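Interleukin-2 receptor subunit beta (Mus musculus, PDB 6DG5) serves as the beta subunit of the interleukin-2 receptor, probably carrying the cytokine's mitogenic signal into the cell. Local coordinates at residues D98-P101 with F102-L105; R146-L149 with G150-W153. All coordinates share one frame; numbering follows the deposited sequence.

Contact 1 (D98-P101 with F102-L105); sequences DFHP and FDNL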
ATOM      1  N   ASP B  98      -1.217 -12.676  25.040  1.00 59.92           N
ATOM      2  CA  ASP B  98      -0.562 -12.437  23.767  1.00 56.42           C
ATOM      3  C   ASP B  98      -1.167 -11.211  23.098  1.00 40.65           C
ATOM      4  O   ASP B  98      -2.325 -10.856  23.335  1.00 44.18           O
ATOM      5  CB  ASP B  98      -0.698 -13.654  22.850  1.00 68.47           C
ATOM      6  CG  ASP B  98      -0.085 -14.904  23.449  1.00 80.72           C
ATOM      7  OD1 ASP B  98       0.994 -14.803  24.067  1.00 83.85           O
ATOM      8  OD2 ASP B  98      -0.687 -15.990  23.307  1.00 86.15           O
ATOM      9  N   PHE B  99      -0.369 -10.565  22.253  1.00 28.34           N
ATOM     10  CA  PHE B  99      -0.776  -9.313  21.628  1.00 27.25           C
ATOM     11  C   PHE B  99      -0.165  -9.238  20.240  1.00 35.52           C
ATOM     12  O   PHE B  99       1.062  -9.194  20.106  1.00 43.39           O
ATOM     13  CB  PHE B  99      -0.344  -8.116  22.478  1.00 29.03           C
ATOM     14  CG  PHE B  99      -0.577  -6.785  21.822  1.00 37.43           C
ATOM     15  CD1 PHE B  99      -1.851  -6.249  21.741  1.00 40.71           C
ATOM     16  CD2 PHE B  99       0.483  -6.063  21.296  1.00 45.15           C
ATOM     17  CE1 PHE B  99      -2.066  -5.023  21.138  1.00 43.99           C
ATOM     18  CE2 PHE B  99       0.274  -4.836  20.693  1.00 48.88           C
ATOM     19  CZ  PHE B  99      -1.002  -4.316  20.615  1.00 47.73           C
ATOM     20  N   HIS B 100      -1.018  -9.224  19.217  1.00 34.68           N
ATOM     21  CA  HIS B 100      -0.568  -9.066  17.844  1.00 33.14           C
ATOM     22  C   HIS B 100      -0.733  -7.610  17.444  1.00 32.82           C
ATOM     23  O   HIS B 100      -1.874  -7.130  17.344  1.00 37.59           O
ATOM     24  CB  HIS B 100      -1.356  -9.977  16.907  1.00 35.04           C
ATOM     25  CG  HIS B 100      -1.144 -11.433  17.175  1.00 36.25           C
ATOM     26  ND1 HIS B 100      -1.903 -12.145  18.078  1.00 37.02           N
ATOM     27  CD2 HIS B 100      -0.244 -12.309  16.669  1.00 37.64           C
ATOM     28  CE1 HIS B 100      -1.489 -13.399  18.108  1.00 37.88           C
ATOM     29  NE2 HIS B 100      -0.483 -13.525  17.261  1.00 40.03           N
ATOM     30  N   PRO B 101       0.355  -6.875  17.204  1.00 23.18           N
ATOM     31  CA  PRO B 101       0.241  -5.410  17.109  1.00 21.87           C
ATOM     32  C   PRO B 101      -0.554  -4.927  15.908  1.00 37.13           C
ATOM     33  O   PRO B 101      -1.367  -4.006  16.047  1.00 42.16           O
ATOM     34  CB  PRO B 101       1.708  -4.954  17.041  1.00 27.39           C
ATOM     35  CG  PRO B 101       2.502  -6.105  17.582  1.00 28.16           C
ATOM     36  CD  PRO B 101       1.755  -7.327  17.160  1.00 23.83           C
ATOM     37  N   PHE B 102      -0.344  -5.508  14.732  1.00 34.09           N
ATOM     38  CA  PHE B 102      -1.028  -5.016  13.543  1.00 30.66           C
ATOM     39  C   PHE B 102      -2.447  -5.551  13.404  1.00 28.66           C
ATOM     40  O   PHE B 102      -3.120  -5.229  12.420  1.00 22.04           O
ATOM     41  CB  PHE B 102      -0.209  -5.343  12.295  1.00 30.52           C
ATOM     42  CG  PHE B 102       0.906  -4.374  12.045  1.00 21.89           C
ATOM     43  CD1 PHE B 102       2.101  -4.479  12.735  1.00 30.33           C
ATOM     44  CD2 PHE B 102       0.755  -3.347  11.130  1.00 21.24           C
ATOM     45  CE1 PHE B 102       3.127  -3.585  12.509  1.00 32.18           C
ATOM     46  CE2 PHE B 102       1.777  -2.450  10.898  1.00 21.01           C
ATOM     47  CZ  PHE B 102       2.965  -2.569  11.590  1.00 31.73           C
ATOM     48  N   ASP B 103      -2.910  -6.356  14.358  1.00 28.16           N
ATOM     49  CA  ASP B 103      -4.319  -6.708  14.466  1.00 38.15           C
ATOM     50  C   ASP B 103      -5.056  -5.834  15.472  1.00 38.65           C
ATOM     51  O   ASP B 103      -6.276  -5.959  15.606  1.00 43.06           O
ATOM     52  CB  ASP B 103      -4.474  -8.184  14.848  1.00 48.35           C
ATOM     53  CG  ASP B 103      -3.898  -9.120  13.800  1.00 59.28           C
ATOM     54  OD1 ASP B 103      -3.931  -8.770  12.603  1.00 62.17           O
ATOM     55  OD2 ASP B 103      -3.408 -10.207  14.171  1.00 62.99           O
ATOM     56  N   ASN B 104      -4.341  -4.949  16.175  1.00 31.96           N
ATOM     57  CA  ASN B 104      -4.922  -4.041  17.162  1.00 26.61           C
ATOM     58  C   ASN B 104      -4.400  -2.630  16.882  1.00 29.70           C
ATOM     59  O   ASN B 104      -3.675  -2.044  17.688  1.00 30.39           O
ATOM     60  CB  ASN B 104      -4.588  -4.492  18.585  1.00 30.18           C
ATOM     61  CG  ASN B 104      -5.341  -5.745  18.996  1.00 45.59           C
ATOM     62  OD1 ASN B 104      -5.144  -6.820  18.426  1.00 55.08           O
ATOM     63  ND2 ASN B 104      -6.207  -5.614  19.995  1.00 51.69           N
ATOM     64  N   LEU B 105      -4.781  -2.082  15.732  1.00 28.29           N
ATOM     65  CA  LEU B 105      -4.291  -0.786  15.283  1.00 20.65           C
ATOM     66  C   LEU B 105      -5.297   0.307  15.616  1.00 26.62           C
ATOM     67  O   LEU B 105      -6.488   0.178  15.314  1.00 33.87           O
ATOM     68  CB  LEU B 105      -4.017  -0.802  13.779  1.00 18.82           C
ATOM     69  CG  LEU B 105      -2.743  -1.507  13.316  1.00 22.42           C
ATOM     70  CD1 LEU B 105      -2.651  -1.477  11.800  1.00 18.74           C
ATOM     71  CD2 LEU B 105      -1.519  -0.859  13.939  1.00 25.96           C
TER
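From His100 to Asn104 the backbone winds through a short 3-10 turn as the chain leaves the last strand of the N-terminal domain, at the elbow between the two extracellular domains of this type I cytokine receptor. Two overlapping bonds, each three residues apart, define the turn: Asp103 N gives its hydrogen to His100 O at 3.3 Å, and Asn104 N to Pro101 O at 3.1 Å.

Phe99 has CG anti to its own nitrogen (chi1 173°), which carries the ring forward along the chain until CE1 meets Asn104 CB at 3.6 Å; ring and amide planes stand 55° apart. The same ring also packs on Cys10 and Tyr12 of strand 8-12. Asn104 ND2 reaches beyond the turn to a hydrogen bond with Ala1 O, so the amide ties the elbow to the N terminus of the chain. Pro101, buried against Leu73 and Tyr12, starts the turn. On the more open side, His100 and Asp103 run alongside each other in the same direction, but their ionisable ends stay apart, ND1 of His100 4.6 Å from OD2 of Asp103. The nearest approach between these two side chains is from Asp103 OD2 to His100 CB, 3.4 Å.

Contact 2 (R146-L149 with G150-W153); sequences RRLL and GHSW
His151 N donates to Leu148 O at 3.0 Å, closing a type II beta turn at the end of strand 140-148 in the membrane-proximal fibronectin type III domain. Gly150 takes the third position of the turn, where its positive phi of 100° suits a residue without a side chain. Across the turn, Leu148 and His151 run alongside each other: Leu148 CB lies over one face of the imidazole in a CH-pi contact, 3.8 Å from the ring centroid, while CD2 covers the CE1 end.

The larger contact joins the residue just before the turn to the second one after it. The guanidinium of Arg147 is laid almost flat on the indole of Trp153, the planes only 6° apart, with CZ 3.6 Å from the centroid of the five-membered ring: a cation-pi stack. With CG of Arg147 between its backbone nitrogen and carbonyl carbon (chi1 88°), the chain, extended from CG to NE, lies over the indole and crosses it at about a right angle. Arg147 NH2 forms a salt bridge with Glu180 on the adjoining strand 178-187, which probably limits rotation of the stacked group. Nearer the backbone, Arg147 CD sits over the six-membered ring of Trp153, 3.6 Å from its centroid.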
ATOM      1  N   ARG B 146     -19.798  16.533   9.971  1.00 27.33           N
ATOM      2  CA  ARG B 146     -20.112  17.956   9.955  1.00 18.24           C
ATOM      3  C   ARG B 146     -21.356  18.199  10.798  1.00 26.33           C
ATOM      4  O   ARG B 146     -22.391  17.562  10.575  1.00 28.22           O
ATOM      5  CB  ARG B 146     -20.337  18.440   8.521  1.00 17.61           C
ATOM      6  CG  ARG B 146     -20.775  19.889   8.401  1.00 38.37           C
ATOM      7  CD  ARG B 146     -21.588  20.125   7.133  1.00 42.98           C
ATOM      8  NE  ARG B 146     -22.955  19.624   7.257  1.00 52.11           N
ATOM      9  CZ  ARG B 146     -23.395  18.492   6.715  1.00 59.61           C
ATOM     10  NH1 ARG B 146     -22.578  17.732   5.998  1.00 57.65           N
ATOM     11  NH2 ARG B 146     -24.657  18.119   6.884  1.00 64.03           N
ATOM     12  N   ARG B 147     -21.261  19.113  11.760  1.00 22.29           N
ATOM     13  CA  ARG B 147     -22.391  19.431  12.615  1.00 22.68           C
ATOM     14  C   ARG B 147     -22.642  20.930  12.621  1.00 30.98           C
ATOM     15  O   ARG B 147     -21.729  21.736  12.426  1.00 41.38           O
ATOM     16  CB  ARG B 147     -22.182  18.931  14.058  1.00 24.92           C
ATOM     17  CG  ARG B 147     -21.454  19.893  14.988  1.00 27.20           C
ATOM     18  CD  ARG B 147     -21.640  19.475  16.440  1.00 25.92           C
ATOM     19  NE  ARG B 147     -20.853  20.286  17.364  1.00 46.15           N
ATOM     20  CZ  ARG B 147     -20.905  20.172  18.689  1.00 57.34           C
ATOM     21  NH1 ARG B 147     -21.712  19.280  19.247  1.00 63.04           N
ATOM     22  NH2 ARG B 147     -20.152  20.948  19.456  1.00 59.53           N
ATOM     23  N   LEU B 148     -23.904  21.290  12.835  1.00 31.73           N
ATOM     24  CA  LEU B 148     -24.291  22.686  12.992  1.00 26.31           C
ATOM     25  C   LEU B 148     -23.935  23.157  14.397  1.00 38.67           C
ATOM     26  O   LEU B 148     -24.001  22.381  15.357  1.00 45.23           O
ATOM     27  CB  LEU B 148     -25.790  22.843  12.741  1.00 27.80           C
ATOM     28  CG  LEU B 148     -26.279  23.959  11.819  1.00 38.21           C
ATOM     29  CD1 LEU B 148     -25.756  23.749  10.416  1.00 25.77           C
ATOM     30  CD2 LEU B 148     -27.796  24.012  11.820  1.00 44.75           C
ATOM     31  N   LEU B 149     -23.545  24.423  14.520  1.00 32.24           N
ATOM     32  CA  LEU B 149     -23.179  24.943  15.828  1.00 41.17           C
ATOM     33  C   LEU B 149     -24.389  24.964  16.751  1.00 47.09           C
ATOM     34  O   LEU B 149     -25.440  25.515  16.408  1.00 46.45           O
ATOM     35  CB  LEU B 149     -22.586  26.352  15.707  1.00 43.32           C
ATOM     36  CG  LEU B 149     -21.062  26.437  15.810  1.00 37.64           C
ATOM     37  CD1 LEU B 149     -20.632  27.811  16.301  1.00 34.00           C
ATOM     38  CD2 LEU B 149     -20.510  25.344  16.715  1.00 38.41           C
ATOM     39  N   GLY B 150     -24.231  24.361  17.930  1.00 47.17           N
ATOM     40  CA  GLY B 150     -25.298  24.179  18.883  1.00 48.06           C
ATOM     41  C   GLY B 150     -25.899  22.787  18.862  1.00 48.71           C
ATOM     42  O   GLY B 150     -26.426  22.330  19.884  1.00 50.80           O
ATOM     43  N   HIS B 151     -25.817  22.101  17.726  1.00 46.42           N
ATOM     44  CA  HIS B 151     -26.373  20.764  17.592  1.00 39.31           C
ATOM     45  C   HIS B 151     -25.392  19.731  18.144  1.00 41.06           C
ATOM     46  O   HIS B 151     -24.323  20.063  18.664  1.00 37.36           O
ATOM     47  CB  HIS B 151     -26.722  20.482  16.133  1.00 35.64           C
ATOM     48  CG  HIS B 151     -27.796  21.368  15.584  1.00 38.91           C
ATOM     49  ND1 HIS B 151     -27.803  22.735  15.768  1.00 45.21           N
ATOM     50  CD2 HIS B 151     -28.895  21.084  14.846  1.00 45.16           C
ATOM     51  CE1 HIS B 151     -28.861  23.253  15.170  1.00 46.87           C
ATOM     52  NE2 HIS B 151     -29.540  22.274  14.602  1.00 48.81           N
ATOM     53  N   SER B 152     -25.756  18.458  18.034  1.00 45.51           N
ATOM     54  CA  SER B 152     -25.001  17.372  18.640  1.00 51.96           C
ATOM     55  C   SER B 152     -24.112  16.679  17.614  1.00 51.59           C
ATOM     56  O   SER B 152     -24.380  16.698  16.411  1.00 48.47           O
ATOM     57  CB  SER B 152     -25.948  16.351  19.278  1.00 61.48           C
ATOM     58  OG  SER B 152     -25.238  15.210  19.724  1.00 66.19           O
ATOM     59  N   TRP B 153     -23.039  16.056  18.116  1.00 53.12           N
ATOM     60  CA  TRP B 153     -22.152  15.282  17.252  1.00 54.83           C
ATOM     61  C   TRP B 153     -22.789  13.969  16.822  1.00 65.55           C
ATOM     62  O   TRP B 153     -22.465  13.450  15.748  1.00 67.78           O
ATOM     63  CB  TRP B 153     -20.820  15.014  17.953  1.00 48.51           C
ATOM     64  CG  TRP B 153     -19.873  16.180  17.928  1.00 43.73           C
ATOM     65  CD1 TRP B 153     -19.379  16.861  19.004  1.00 43.32           C
ATOM     66  CD2 TRP B 153     -19.309  16.802  16.766  1.00 40.37           C
ATOM     67  NE1 TRP B 153     -18.539  17.864  18.583  1.00 40.95           N
ATOM     68  CE2 TRP B 153     -18.479  17.850  17.214  1.00 39.47           C
ATOM     69  CE3 TRP B 153     -19.424  16.573  15.392  1.00 39.29           C
ATOM     70  CZ2 TRP B 153     -17.768  18.667  16.336  1.00 37.90           C
ATOM     71  CZ3 TRP B 153     -18.718  17.385  14.523  1.00 37.93           C
ATOM     72  CH2 TRP B 153     -17.901  18.417  14.998  1.00 37.18           C
TER

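In the fold
Along the chain the two contacts come in series, neither nested nor crossing, and each is a tight local turn at the end of a strand. Contact 1 takes in the end of strand 91-99, the edge of the N-terminal sheet, and leads into the second domain; there the backbone of Leu105 is hydrogen-bonded to that of Thr194, just before the WSXWS motif, while Asp103 touches Asn190. Contact 2 comes later, where strand 140-148 ends before strand 157-161, and it leans on strand 178-187 of the same sheet. The nearest atoms of contact 1 and contact 2 are about 21 Å apart. Thus residues 98-105 join the two domains, whereas residues 146-153 begin one surface loop within the second.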